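Local coordinates for ORC1-type DNA replication protein 2 (Aeropyrum pernix, PDB 1W5T) that is involved in regulating DNA replication and binds DNA, and pairs an ATP-binding AAA+ domain with a C-terminal winged-helix domain, at residues Thr111-Gln116 against Lys127-Asn132; Ala305-Glu310 against His356-His361; Glu310-Arg315 against Asn401-Lys406. One frame throughout, in Å; residues are numbered along the deposited sequence.

Interaction 1: residues Thr111-Gln116 against Lys127-Asn132; sequences TGYPIQ and KALVDN
The loop of T111-Q116 comes close to the helix of K127-N132 at two points: the CA atoms of Y113 and N132 are 7.3 Å apart, and those of I115 and A128 are 6.8 Å apart. At the first point CB of N132 sits over one face of the Y113 ring, 3.6 Å from Y113 CD1. It lies 25° off the ring normal, a CH-pi contact. The two side chains slide past each other in opposite directions, and ring and amide planes differ by 23°. CG of Y113, anti to its carbonyl carbon (chi1 -66°), also lies beside N132 CB. The Y113 OH reaches further, to ND1 of H138. L129 comes to the ring at its edge, with its CD1 4.3 Å from Y113 CD1. The same L129 methyl also meets CG2 of T111.

At the second point I115 and N132 approach tip to tip. ND2 of N132 is modelled 3.2 Å from I115 CD1. It also bonds to A128 O, one turn back, but that bond is too short, so the amide placement is doubtful. CG2 of I115 rests on A128 CB at 4.0 Å.

The loop holds its own shape. G112, just past helix 100-111, has positive phi and turns the chain. Y113 N then donates to T111 OG1 at 3.0 Å, which makes an ST turn, and P114 centres an inverse gamma turn. T111 OG1 also bonds to V108 O. This is a helix-loop-helix connection of the AAA domain, leading from helix 100-111 into helix 122-136 beside the parallel P-loop NTPase sheet.

Interaction 2: residues Ala305-Glu310 against His356-His361; sequences ALSIHE and HIYLKH
E310 and Y358 cross at about a right angle, with their CA atoms only 5.5 Å apart. The carboxylate and ring planes are inclined by 35°. CD of E310 comes within 3.3 Å of Y358 CD2, and CG of E310 is also close to that carbon. The backbone N of E310 lies over one face of the ring. CB of H309 lies obliquely on the same side of the ring, 3.5 Å from Y358 CE1. The phenol ring is therefore set against the first turn of helix 308-322. Its OH ends 3.4 Å from S307 OG. S307 is the N-cap of that helix, and its OG accepts a weak capping bond from H309 N.

The carboxylate also serves the next turn of the facing helix. H361 ND1 donates to E310 OE2 over 3.3 Å, with an N-H...O angle of 152°. The oxygen lies near the imidazole plane, at the ring edge. It is met on its syn side, though ND1 is somewhat out of the carboxylate plane. CG of H361, anti to its backbone N (chi1 -168°), lies near the same oxygen. L306 crosses H361 obliquely and brings CD1 to 3.9 Å from CE1, again at the ring edge.

A buried carboxylate is thus paired with a histidine, which would probably favour the protonated imidazole. H309 turns its ring end away and bonds through ND1 to Y337 of helix 330-345. Y358 also touches I313, one turn further along helix 308-322. Helix 352-364 leads into strands 368-372 and 382-386, the wing hairpin, so by position it probably corresponds to the recognition helix.

Interaction 3: residues Glu310-Arg315 against Asn401-Lys406; sequences ELIILR and NIIQAK
In the winged-helix domain, the C-terminal helix 392-408 packs against helix 308-322, and L311 and I403 form the centre of the contact. The short segments run nearly antiparallel, at 160°, with axes 10.2 Å apart at closest approach. The contact is apolar and buried. L311 and I403 slide past each other in opposite directions. CG1 of I403, anti to the I403 carbonyl carbon (chi1 -65°), lies 3.6 Å from L311 CB. I403 CD1 reaches on to I312. Those two side chains cross at about a right angle, with I312 CG1 4.2 Å from I403 CD1.

The far end of L311 turns to other partners. Its CD2 lies 3.7 Å from CG2 of I402, and these side chains also cross at about a right angle. Y345 of helix 330-345 touches both I312 and I403. R315 adds a charged link, since its NH1 forms a salt bridge with D400. The chain of K406 bends at chi2 and chi4. Its NZ bonds to E304 O, and lies 4.0 Å from L311 CD2.

In the fold
From the N terminus, interaction 1 comes first. It closes a short loop of ten residues between helices 100-111 and 122-136 in the AAA domain. Interactions 2 and 3 follow about 48 and 50 Å away between centres, on the opposite side of the chain's centre. Neither touches it. Interaction 2 joins the start of helix 308-322 to helix 352-364 across 45 residues. Interaction 3 joins helix 308-322 also to helix 392-408, across 85. The two cross along the chain and share E310. Together they place helix 308-322 between two later helices of the winged-helix domain, and I308 packs directly on I403 and K406.

Interaction 1: residues Thr111-Gln116 against Lys127-Asn132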
ATOM      1  N   THR A 111      -9.855  10.849 -19.116  1.00 19.44           N
ATOM      2  CA  THR A 111     -10.394  12.200 -19.206  1.00 18.09           C
ATOM      3  C   THR A 111     -11.557  12.158 -20.177  1.00 18.27           C
ATOM      4  O   THR A 111     -12.433  13.013 -20.141  1.00 17.47           O
ATOM      5  CB  THR A 111      -9.348  13.203 -19.766  1.00 18.26           C
ATOM      6  OG1 THR A 111      -8.961  12.816 -21.107  1.00 16.94           O
ATOM      7  CG2 THR A 111      -8.049  13.195 -18.945  1.00 17.49           C
ATOM      8  N   GLY A 112     -11.514  11.196 -21.095  1.00 18.75           N
ATOM      9  CA  GLY A 112     -12.447  11.144 -22.214  1.00 18.85           C
ATOM     10  C   GLY A 112     -12.156  12.094 -23.356  1.00 19.24           C
ATOM     11  O   GLY A 112     -12.902  12.106 -24.337  1.00 19.60           O
ATOM     12  N   TYR A 113     -11.108  12.904 -23.236  1.00 19.58           N
ATOM     13  CA  TYR A 113     -10.754  13.878 -24.283  1.00 20.49           C
ATOM     14  C   TYR A 113     -10.315  13.192 -25.577  1.00 21.27           C
ATOM     15  O   TYR A 113      -9.642  12.140 -25.556  1.00 21.72           O
ATOM     16  CB  TYR A 113      -9.621  14.808 -23.813  1.00 20.43           C
ATOM     17  CG  TYR A 113      -9.936  15.761 -22.672  1.00 18.73           C
ATOM     18  CD1 TYR A 113      -8.934  16.075 -21.751  1.00 18.17           C
ATOM     19  CD2 TYR A 113     -11.201  16.346 -22.511  1.00 18.37           C
ATOM     20  CE1 TYR A 113      -9.150  16.933 -20.699  1.00 18.56           C
ATOM     21  CE2 TYR A 113     -11.461  17.246 -21.439  1.00 16.83           C
ATOM     22  CZ  TYR A 113     -10.403  17.548 -20.529  1.00 18.64           C
ATOM     23  OH  TYR A 113     -10.510  18.420 -19.430  1.00 13.87           O
ATOM     24  N   PRO A 114     -10.681  13.743 -26.722  1.00 22.46           N
ATOM     25  CA  PRO A 114     -10.327  13.065 -27.974  1.00 22.77           C
ATOM     26  C   PRO A 114      -8.937  13.513 -28.365  1.00 22.55           C
ATOM     27  O   PRO A 114      -8.707  14.527 -28.998  1.00 23.72           O
ATOM     28  CB  PRO A 114     -11.420  13.524 -28.934  1.00 22.88           C
ATOM     29  CG  PRO A 114     -11.865  14.872 -28.406  1.00 22.98           C
ATOM     30  CD  PRO A 114     -11.410  15.004 -26.973  1.00 22.27           C
ATOM     31  N   ILE A 115      -7.973  12.770 -27.871  1.00 22.82           N
ATOM     32  CA  ILE A 115      -6.585  13.088 -28.088  1.00 22.00           C
ATOM     33  C   ILE A 115      -6.034  11.835 -28.719  1.00 22.53           C
ATOM     34  O   ILE A 115      -6.217  10.777 -28.180  1.00 22.36           O
ATOM     35  CB  ILE A 115      -5.890  13.384 -26.765  1.00 21.48           C
ATOM     36  CG1 ILE A 115      -6.172  14.819 -26.336  1.00 20.12           C
ATOM     37  CG2 ILE A 115      -4.361  13.128 -26.874  1.00 18.45           C
ATOM     38  CD1 ILE A 115      -5.970  15.047 -24.852  1.00 19.39           C
ATOM     39  N   GLN A 116      -5.375  11.972 -29.869  1.00 23.96           N
ATOM     40  CA  GLN A 116      -4.832  10.826 -30.563  1.00 24.91           C
ATOM     41  C   GLN A 116      -3.489  10.557 -29.981  1.00 25.26           C
ATOM     42  O   GLN A 116      -2.607  11.406 -29.942  1.00 25.94           O
ATOM     43  CB  GLN A 116      -4.754  11.031 -32.070  1.00 24.95           C
ATOM     44  CG  GLN A 116      -4.209   9.797 -32.826  1.00 28.76           C
ATOM     45  CD  GLN A 116      -5.018   8.489 -32.635  1.00 31.42           C
ATOM     46  OE1 GLN A 116      -5.976   8.229 -33.372  1.00 35.08           O
ATOM     47  NE2 GLN A 116      -4.633   7.681 -31.646  1.00 28.43           N
ATOM     48  N   LYS A 127       1.559  17.459 -23.681  1.00 22.27           N
ATOM     49  CA  LYS A 127       1.230  18.758 -24.301  1.00 22.09           C
ATOM     50  C   LYS A 127      -0.233  18.851 -24.681  1.00 20.63           C
ATOM     51  O   LYS A 127      -0.834  19.855 -24.378  1.00 20.59           O
ATOM     52  CB  LYS A 127       2.083  19.052 -25.552  1.00 22.50           C
ATOM     53  CG  LYS A 127       3.563  19.221 -25.288  1.00 25.66           C
ATOM     54  CD  LYS A 127       4.282  19.624 -26.583  1.00 32.04           C
ATOM     55  CE  LYS A 127       5.798  19.420 -26.507  1.00 36.07           C
ATOM     56  NZ  LYS A 127       6.247  18.379 -27.522  1.00 39.27           N
ATOM     57  N   ALA A 128      -0.779  17.826 -25.345  1.00 19.57           N
ATOM     58  CA  ALA A 128      -2.190  17.812 -25.812  1.00 19.76           C
ATOM     59  C   ALA A 128      -3.176  17.842 -24.624  1.00 19.44           C
ATOM     60  O   ALA A 128      -4.252  18.476 -24.669  1.00 19.45           O
ATOM     61  CB  ALA A 128      -2.455  16.613 -26.685  1.00 18.83           C
ATOM     62  N   LEU A 129      -2.753  17.160 -23.568  1.00 19.01           N
ATOM     63  CA  LEU A 129      -3.434  17.138 -22.272  1.00 19.03           C
ATOM     64  C   LEU A 129      -3.492  18.537 -21.698  1.00 17.92           C
ATOM     65  O   LEU A 129      -4.577  19.021 -21.375  1.00 17.71           O
ATOM     66  CB  LEU A 129      -2.706  16.185 -21.323  1.00 18.62           C
ATOM     67  CG  LEU A 129      -3.415  15.326 -20.282  1.00 21.13           C
ATOM     68  CD1 LEU A 129      -4.914  15.108 -20.524  1.00 19.39           C
ATOM     69  CD2 LEU A 129      -2.626  13.955 -20.161  1.00 20.93           C
ATOM     70  N   VAL A 130      -2.340  19.197 -21.613  1.00 17.47           N
ATOM     71  CA  VAL A 130      -2.278  20.578 -21.150  1.00 17.81           C
ATOM     72  C   VAL A 130      -3.164  21.501 -21.983  1.00 18.25           C
ATOM     73  O   VAL A 130      -3.913  22.278 -21.431  1.00 18.84           O
ATOM     74  CB  VAL A 130      -0.854  21.080 -21.093  1.00 17.82           C
ATOM     75  CG1 VAL A 130      -0.803  22.624 -21.018  1.00 17.06           C
ATOM     76  CG2 VAL A 130      -0.159  20.489 -19.858  1.00 17.75           C
ATOM     77  N   ASP A 131      -3.095  21.390 -23.304  1.00 18.84           N
ATOM     78  CA  ASP A 131      -3.977  22.135 -24.187  1.00 19.70           C
ATOM     79  C   ASP A 131      -5.473  21.874 -23.994  1.00 18.73           C
ATOM     80  O   ASP A 131      -6.234  22.839 -23.862  1.00 18.89           O
ATOM     81  CB  ASP A 131      -3.610  21.905 -25.637  1.00 20.83           C
ATOM     82  CG  ASP A 131      -3.325  23.184 -26.339  1.00 26.09           C
ATOM     83  OD1 ASP A 131      -2.640  24.025 -25.713  1.00 31.35           O
ATOM     84  OD2 ASP A 131      -3.758  23.442 -27.501  1.00 30.15           O
ATOM     85  N   ASN A 132      -5.896  20.599 -23.961  1.00 17.54           N
ATOM     86  CA  ASN A 132      -7.337  20.254 -23.740  1.00 16.26           C
ATOM     87  C   ASN A 132      -7.859  20.735 -22.380  1.00 14.78           C
ATOM     88  O   ASN A 132      -8.990  21.158 -22.268  1.00 14.63           O
ATOM     89  CB  ASN A 132      -7.595  18.737 -23.850  1.00 16.33           C
ATOM     90  CG  ASN A 132      -7.617  18.236 -25.290  1.00 18.59           C
ATOM     91  OD1 ASN A 132      -8.682  18.039 -25.884  1.00 18.65           O
ATOM     92  ND2 ASN A 132      -6.426  18.007 -25.855  1.00 19.71           N
TER

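Interaction 2: residues Ala305-Glu310 against His356-His361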
ATOM      1  N   ALA A 305      14.736 -11.480  -3.154  1.00 31.32           N
ATOM      2  CA  ALA A 305      15.701 -10.394  -3.258  1.00 30.40           C
ATOM      3  C   ALA A 305      16.777 -10.468  -2.185  1.00 29.30           C
ATOM      4  O   ALA A 305      17.796  -9.801  -2.269  1.00 29.95           O
ATOM      5  CB  ALA A 305      15.002  -9.048  -3.177  1.00 30.69           C
ATOM      6  N   LEU A 306      16.558 -11.274  -1.167  1.00 27.86           N
ATOM      7  CA  LEU A 306      17.507 -11.355  -0.053  1.00 26.68           C
ATOM      8  C   LEU A 306      18.619 -12.363  -0.366  1.00 26.08           C
ATOM      9  O   LEU A 306      18.354 -13.382  -0.961  1.00 25.51           O
ATOM     10  CB  LEU A 306      16.747 -11.801   1.205  1.00 25.23           C
ATOM     11  CG  LEU A 306      16.338 -10.755   2.231  1.00 25.64           C
ATOM     12  CD1 LEU A 306      16.061  -9.350   1.576  1.00 21.77           C
ATOM     13  CD2 LEU A 306      15.203 -11.270   3.174  1.00 22.20           C
ATOM     14  N   SER A 307      19.840 -12.071   0.058  1.00 25.85           N
ATOM     15  CA  SER A 307      20.945 -13.018   0.075  1.00 25.68           C
ATOM     16  C   SER A 307      20.747 -14.232   1.024  1.00 25.58           C
ATOM     17  O   SER A 307      20.030 -14.160   2.012  1.00 25.30           O
ATOM     18  CB  SER A 307      22.234 -12.273   0.411  1.00 25.44           C
ATOM     19  OG  SER A 307      22.575 -12.369   1.781  1.00 24.62           O
ATOM     20  N   ILE A 308      21.377 -15.344   0.682  1.00 25.63           N
ATOM     21  CA  ILE A 308      21.265 -16.623   1.389  1.00 26.00           C
ATOM     22  C   ILE A 308      21.465 -16.423   2.880  1.00 25.81           C
ATOM     23  O   ILE A 308      20.831 -17.049   3.712  1.00 25.17           O
ATOM     24  CB  ILE A 308      22.368 -17.603   0.870  1.00 26.10           C
ATOM     25  CG1 ILE A 308      22.189 -17.901  -0.611  1.00 26.29           C
ATOM     26  CG2 ILE A 308      22.373 -18.895   1.638  1.00 25.94           C
ATOM     27  CD1 ILE A 308      23.394 -18.596  -1.236  1.00 28.92           C
ATOM     28  N   HIS A 309      22.360 -15.502   3.191  1.00 26.10           N
ATOM     29  CA  HIS A 309      22.808 -15.324   4.538  1.00 25.78           C
ATOM     30  C   HIS A 309      21.813 -14.601   5.406  1.00 25.16           C
ATOM     31  O   HIS A 309      21.590 -15.012   6.540  1.00 24.19           O
ATOM     32  CB  HIS A 309      24.215 -14.756   4.539  1.00 26.17           C
ATOM     33  CG  HIS A 309      25.248 -15.829   4.400  1.00 28.55           C
ATOM     34  ND1 HIS A 309      25.764 -16.505   5.488  1.00 31.73           N
ATOM     35  CD2 HIS A 309      25.767 -16.430   3.304  1.00 27.75           C
ATOM     36  CE1 HIS A 309      26.594 -17.444   5.067  1.00 31.28           C
ATOM     37  NE2 HIS A 309      26.615 -17.417   3.746  1.00 28.93           N
ATOM     38  N   GLU A 310      21.165 -13.586   4.835  1.00 24.46           N
ATOM     39  CA  GLU A 310      19.981 -12.983   5.451  1.00 24.66           C
ATOM     40  C   GLU A 310      18.884 -14.014   5.650  1.00 23.52           C
ATOM     41  O   GLU A 310      18.263 -14.055   6.695  1.00 23.55           O
ATOM     42  CB  GLU A 310      19.437 -11.821   4.633  1.00 24.51           C
ATOM     43  CG  GLU A 310      20.462 -11.173   3.733  1.00 27.46           C
ATOM     44  CD  GLU A 310      20.226  -9.698   3.525  1.00 28.06           C
ATOM     45  OE1 GLU A 310      20.460  -9.249   2.402  1.00 30.53           O
ATOM     46  OE2 GLU A 310      19.823  -8.999   4.473  1.00 28.82           O
ATOM     47  N   HIS A 356      25.942  -8.053  11.026  1.00 24.47           N
ATOM     48  CA  HIS A 356      25.211  -6.935  11.619  1.00 24.48           C
ATOM     49  C   HIS A 356      24.479  -6.112  10.583  1.00 23.48           C
ATOM     50  O   HIS A 356      23.434  -5.574  10.873  1.00 24.06           O
ATOM     51  CB  HIS A 356      26.171  -6.032  12.424  1.00 23.36           C
ATOM     52  CG  HIS A 356      26.725  -6.690  13.652  1.00 26.29           C
ATOM     53  ND1 HIS A 356      27.815  -6.191  14.344  1.00 26.89           N
ATOM     54  CD2 HIS A 356      26.332  -7.805  14.321  1.00 25.75           C
ATOM     55  CE1 HIS A 356      28.074  -6.976  15.377  1.00 26.24           C
ATOM     56  NE2 HIS A 356      27.188  -7.962  15.389  1.00 24.88           N
ATOM     57  N   ILE A 357      25.069  -5.977   9.398  1.00 23.27           N
ATOM     58  CA  ILE A 357      24.432  -5.339   8.255  1.00 23.01           C
ATOM     59  C   ILE A 357      23.159  -6.139   7.876  1.00 23.47           C
ATOM     60  O   ILE A 357      22.076  -5.575   7.736  1.00 23.03           O
ATOM     61  CB  ILE A 357      25.462  -5.200   7.093  1.00 22.15           C
ATOM     62  CG1 ILE A 357      26.282  -3.908   7.257  1.00 23.39           C
ATOM     63  CG2 ILE A 357      24.799  -5.187   5.732  1.00 20.59           C
ATOM     64  CD1 ILE A 357      27.795  -4.042   6.892  1.00 24.22           C
ATOM     65  N   TYR A 358      23.312  -7.461   7.747  1.00 24.09           N
ATOM     66  CA  TYR A 358      22.202  -8.389   7.510  1.00 24.28           C
ATOM     67  C   TYR A 358      21.049  -8.286   8.509  1.00 24.61           C
ATOM     68  O   TYR A 358      19.884  -8.261   8.081  1.00 24.54           O
ATOM     69  CB  TYR A 358      22.720  -9.810   7.485  1.00 24.30           C
ATOM     70  CG  TYR A 358      23.498 -10.154   6.242  1.00 25.02           C
ATOM     71  CD1 TYR A 358      24.529 -11.102   6.273  1.00 25.35           C
ATOM     72  CD2 TYR A 358      23.206  -9.531   5.038  1.00 26.70           C
ATOM     73  CE1 TYR A 358      25.236 -11.437   5.110  1.00 27.60           C
ATOM     74  CE2 TYR A 358      23.900  -9.840   3.879  1.00 30.83           C
ATOM     75  CZ  TYR A 358      24.911 -10.795   3.921  1.00 31.13           C
ATOM     76  OH  TYR A 358      25.572 -11.075   2.750  1.00 35.84           O
ATOM     77  N   LEU A 359      21.367  -8.209   9.813  1.00 24.27           N
ATOM     78  CA  LEU A 359      20.354  -8.096  10.854  1.00 24.28           C
ATOM     79  C   LEU A 359      19.600  -6.781  10.767  1.00 24.61           C
ATOM     80  O   LEU A 359      18.369  -6.741  10.884  1.00 23.34           O
ATOM     81  CB  LEU A 359      20.956  -8.224  12.254  1.00 23.99           C
ATOM     82  CG  LEU A 359      20.915  -9.610  12.881  1.00 23.41           C
ATOM     83  CD1 LEU A 359      21.848  -9.672  14.043  1.00 22.40           C
ATOM     84  CD2 LEU A 359      19.510 -10.001  13.289  1.00 23.00           C
ATOM     85  N   LYS A 360      20.372  -5.709  10.590  1.00 25.17           N
ATOM     86  CA  LYS A 360      19.819  -4.382  10.339  1.00 25.98           C
ATOM     87  C   LYS A 360      18.828  -4.373   9.185  1.00 25.37           C
ATOM     88  O   LYS A 360      17.707  -3.932   9.343  1.00 25.34           O
ATOM     89  CB  LYS A 360      20.915  -3.359  10.068  1.00 26.15           C
ATOM     90  CG  LYS A 360      20.539  -2.005  10.648  1.00 28.61           C
ATOM     91  CD  LYS A 360      20.497  -2.021  12.204  1.00 28.14           C
ATOM     92  CE  LYS A 360      20.757  -0.593  12.780  1.00 30.34           C
ATOM     93  NZ  LYS A 360      20.846   0.414  11.655  1.00 28.00           N
ATOM     94  N   HIS A 361      19.251  -4.893   8.039  1.00 24.94           N
ATOM     95  CA  HIS A 361      18.414  -4.917   6.860  1.00 24.67           C
ATOM     96  C   HIS A 361      17.095  -5.652   7.078  1.00 24.49           C
ATOM     97  O   HIS A 361      16.051  -5.174   6.637  1.00 24.23           O
ATOM     98  CB  HIS A 361      19.154  -5.510   5.687  1.00 24.39           C
ATOM     99  CG  HIS A 361      18.450  -5.301   4.401  1.00 27.33           C
ATOM    100  ND1 HIS A 361      18.147  -6.338   3.543  1.00 29.43           N
ATOM    101  CD2 HIS A 361      17.930  -4.180   3.846  1.00 29.40           C
ATOM    102  CE1 HIS A 361      17.482  -5.860   2.506  1.00 29.65           C
ATOM    103  NE2 HIS A 361      17.347  -4.553   2.661  1.00 30.27           N
TER

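Interaction 3: residues Glu310-Arg315 against Asn401-Lys406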
ATOM      1  N   GLU A 310      21.165 -13.586   4.835  1.00 24.46           N
ATOM      2  CA  GLU A 310      19.981 -12.983   5.451  1.00 24.66           C
ATOM      3  C   GLU A 310      18.884 -14.014   5.650  1.00 23.52           C
ATOM      4  O   GLU A 310      18.263 -14.055   6.695  1.00 23.55           O
ATOM      5  CB  GLU A 310      19.437 -11.821   4.633  1.00 24.51           C
ATOM      6  CG  GLU A 310      20.462 -11.173   3.733  1.00 27.46           C
ATOM      7  CD  GLU A 310      20.226  -9.698   3.525  1.00 28.06           C
ATOM      8  OE1 GLU A 310      20.460  -9.249   2.402  1.00 30.53           O
ATOM      9  OE2 GLU A 310      19.823  -8.999   4.473  1.00 28.82           O
ATOM     10  N   LEU A 311      18.671 -14.847   4.644  1.00 22.98           N
ATOM     11  CA  LEU A 311      17.630 -15.860   4.653  1.00 22.98           C
ATOM     12  C   LEU A 311      17.870 -16.906   5.762  1.00 22.76           C
ATOM     13  O   LEU A 311      16.932 -17.355   6.424  1.00 22.50           O
ATOM     14  CB  LEU A 311      17.586 -16.527   3.272  1.00 22.77           C
ATOM     15  CG  LEU A 311      16.606 -16.196   2.136  1.00 24.18           C
ATOM     16  CD1 LEU A 311      15.817 -14.936   2.350  1.00 21.21           C
ATOM     17  CD2 LEU A 311      17.307 -16.167   0.762  1.00 24.39           C
ATOM     18  N   ILE A 312      19.131 -17.297   5.954  1.00 22.17           N
ATOM     19  CA  ILE A 312      19.498 -18.178   7.060  1.00 21.64           C
ATOM     20  C   ILE A 312      19.172 -17.565   8.453  1.00 21.08           C
ATOM     21  O   ILE A 312      18.675 -18.243   9.341  1.00 20.94           O
ATOM     22  CB  ILE A 312      20.996 -18.636   6.954  1.00 21.06           C
ATOM     23  CG1 ILE A 312      21.171 -19.604   5.798  1.00 19.28           C
ATOM     24  CG2 ILE A 312      21.439 -19.363   8.201  1.00 18.99           C
ATOM     25  CD1 ILE A 312      22.491 -19.423   5.100  1.00 17.64           C
ATOM     26  N   ILE A 313      19.450 -16.289   8.609  1.00 20.93           N
ATOM     27  CA  ILE A 313      19.191 -15.564   9.846  1.00 21.06           C
ATOM     28  C   ILE A 313      17.700 -15.363  10.087  1.00 20.84           C
ATOM     29  O   ILE A 313      17.197 -15.580  11.227  1.00 20.60           O
ATOM     30  CB  ILE A 313      19.937 -14.224   9.847  1.00 20.67           C
ATOM     31  CG1 ILE A 313      21.448 -14.482   9.660  1.00 21.82           C
ATOM     32  CG2 ILE A 313      19.632 -13.475  11.142  1.00 20.33           C
ATOM     33  CD1 ILE A 313      22.288 -13.223   9.202  1.00 24.20           C
ATOM     34  N   LEU A 314      16.990 -14.985   9.027  1.00 20.24           N
ATOM     35  CA  LEU A 314      15.535 -14.913   9.085  1.00 20.67           C
ATOM     36  C   LEU A 314      14.909 -16.244   9.550  1.00 20.83           C
ATOM     37  O   LEU A 314      14.048 -16.276  10.432  1.00 20.21           O
ATOM     38  CB  LEU A 314      14.935 -14.455   7.748  1.00 19.15           C
ATOM     39  CG  LEU A 314      13.420 -14.198   7.735  1.00 18.14           C
ATOM     40  CD1 LEU A 314      13.042 -13.237   8.856  1.00 17.77           C
ATOM     41  CD2 LEU A 314      12.937 -13.615   6.378  1.00 16.58           C
ATOM     42  N   ARG A 315      15.359 -17.331   8.945  1.00 21.93           N
ATOM     43  CA  ARG A 315      14.897 -18.659   9.308  1.00 23.68           C
ATOM     44  C   ARG A 315      15.102 -18.951  10.795  1.00 23.99           C
ATOM     45  O   ARG A 315      14.200 -19.430  11.472  1.00 23.48           O
ATOM     46  CB  ARG A 315      15.601 -19.725   8.461  1.00 24.24           C
ATOM     47  CG  ARG A 315      14.851 -21.039   8.463  1.00 25.07           C
ATOM     48  CD  ARG A 315      15.706 -22.239   8.690  1.00 26.46           C
ATOM     49  NE  ARG A 315      15.075 -23.449   8.158  1.00 29.63           N
ATOM     50  CZ  ARG A 315      14.524 -24.407   8.909  1.00 32.42           C
ATOM     51  NH1 ARG A 315      13.990 -25.469   8.331  1.00 34.12           N
ATOM     52  NH2 ARG A 315      14.509 -24.317  10.240  1.00 31.89           N
ATOM     53  N   ASN A 401      13.255 -23.111   0.576  1.00 35.77           N
ATOM     54  CA  ASN A 401      13.266 -23.317  -0.878  1.00 34.73           C
ATOM     55  C   ASN A 401      14.070 -22.230  -1.612  1.00 33.86           C
ATOM     56  O   ASN A 401      14.708 -22.486  -2.617  1.00 34.12           O
ATOM     57  CB  ASN A 401      11.841 -23.480  -1.470  1.00 34.08           C
ATOM     58  CG  ASN A 401      11.034 -24.673  -0.836  1.00 35.15           C
ATOM     59  OD1 ASN A 401      11.607 -25.607  -0.245  1.00 32.93           O
ATOM     60  ND2 ASN A 401       9.691 -24.619  -0.958  1.00 33.13           N
ATOM     61  N   ILE A 402      14.074 -21.026  -1.072  1.00 32.81           N
ATOM     62  CA  ILE A 402      14.758 -19.921  -1.712  1.00 31.36           C
ATOM     63  C   ILE A 402      16.247 -20.079  -1.472  1.00 31.00           C
ATOM     64  O   ILE A 402      17.062 -19.808  -2.369  1.00 31.07           O
ATOM     65  CB  ILE A 402      14.199 -18.576  -1.210  1.00 30.72           C
ATOM     66  CG1 ILE A 402      12.721 -18.466  -1.615  1.00 32.22           C
ATOM     67  CG2 ILE A 402      14.979 -17.438  -1.779  1.00 29.76           C
ATOM     68  CD1 ILE A 402      11.978 -17.213  -1.126  1.00 33.70           C
ATOM     69  N   ILE A 403      16.609 -20.576  -0.302  1.00 30.04           N
ATOM     70  CA  ILE A 403      18.013 -20.817  -0.047  1.00 30.14           C
ATOM     71  C   ILE A 403      18.509 -21.919  -0.990  1.00 30.42           C
ATOM     72  O   ILE A 403      19.558 -21.768  -1.623  1.00 29.74           O
ATOM     73  CB  ILE A 403      18.312 -21.171   1.428  1.00 29.84           C
ATOM     74  CG1 ILE A 403      17.990 -19.996   2.357  1.00 28.64           C
ATOM     75  CG2 ILE A 403      19.773 -21.553   1.578  1.00 29.31           C
ATOM     76  CD1 ILE A 403      17.624 -20.447   3.784  1.00 27.83           C
ATOM     77  N   GLN A 404      17.751 -23.004  -1.086  1.00 30.71           N
ATOM     78  CA  GLN A 404      18.089 -24.098  -2.003  1.00 31.75           C
ATOM     79  C   GLN A 404      18.298 -23.559  -3.443  1.00 30.87           C
ATOM     80  O   GLN A 404      19.333 -23.818  -4.052  1.00 30.57           O
ATOM     81  CB  GLN A 404      16.994 -25.183  -2.015  1.00 32.42           C
ATOM     82  CG  GLN A 404      16.917 -26.129  -0.791  1.00 36.71           C
ATOM     83  CD  GLN A 404      15.681 -27.057  -0.879  1.00 42.76           C
ATOM     84  OE1 GLN A 404      15.763 -28.163  -1.433  1.00 45.99           O
ATOM     85  NE2 GLN A 404      14.538 -26.593  -0.361  1.00 43.53           N
ATOM     86  N   ALA A 405      17.333 -22.792  -3.954  1.00 29.81           N
ATOM     87  CA  ALA A 405      17.403 -22.239  -5.309  1.00 29.97           C
ATOM     88  C   ALA A 405      18.614 -21.328  -5.553  1.00 30.44           C
ATOM     89  O   ALA A 405      19.243 -21.452  -6.612  1.00 30.44           O
ATOM     90  CB  ALA A 405      16.105 -21.517  -5.696  1.00 28.83           C
ATOM     91  N   LYS A 406      18.918 -20.429  -4.602  1.00 30.59           N
ATOM     92  CA  LYS A 406      20.090 -19.557  -4.701  1.00 31.41           C
ATOM     93  C   LYS A 406      21.409 -20.347  -4.696  1.00 31.46           C
ATOM     94  O   LYS A 406      22.317 -20.028  -5.461  1.00 31.55           O
ATOM     95  CB  LYS A 406      20.126 -18.493  -3.589  1.00 31.63           C
ATOM     96  CG  LYS A 406      18.991 -17.466  -3.590  1.00 31.93           C
ATOM     97  CD  LYS A 406      19.516 -16.070  -3.753  1.00 31.16           C
ATOM     98  CE  LYS A 406      18.394 -15.160  -4.087  1.00 32.64           C
ATOM     99  NZ  LYS A 406      17.230 -15.579  -3.234  1.00 34.14           N
TER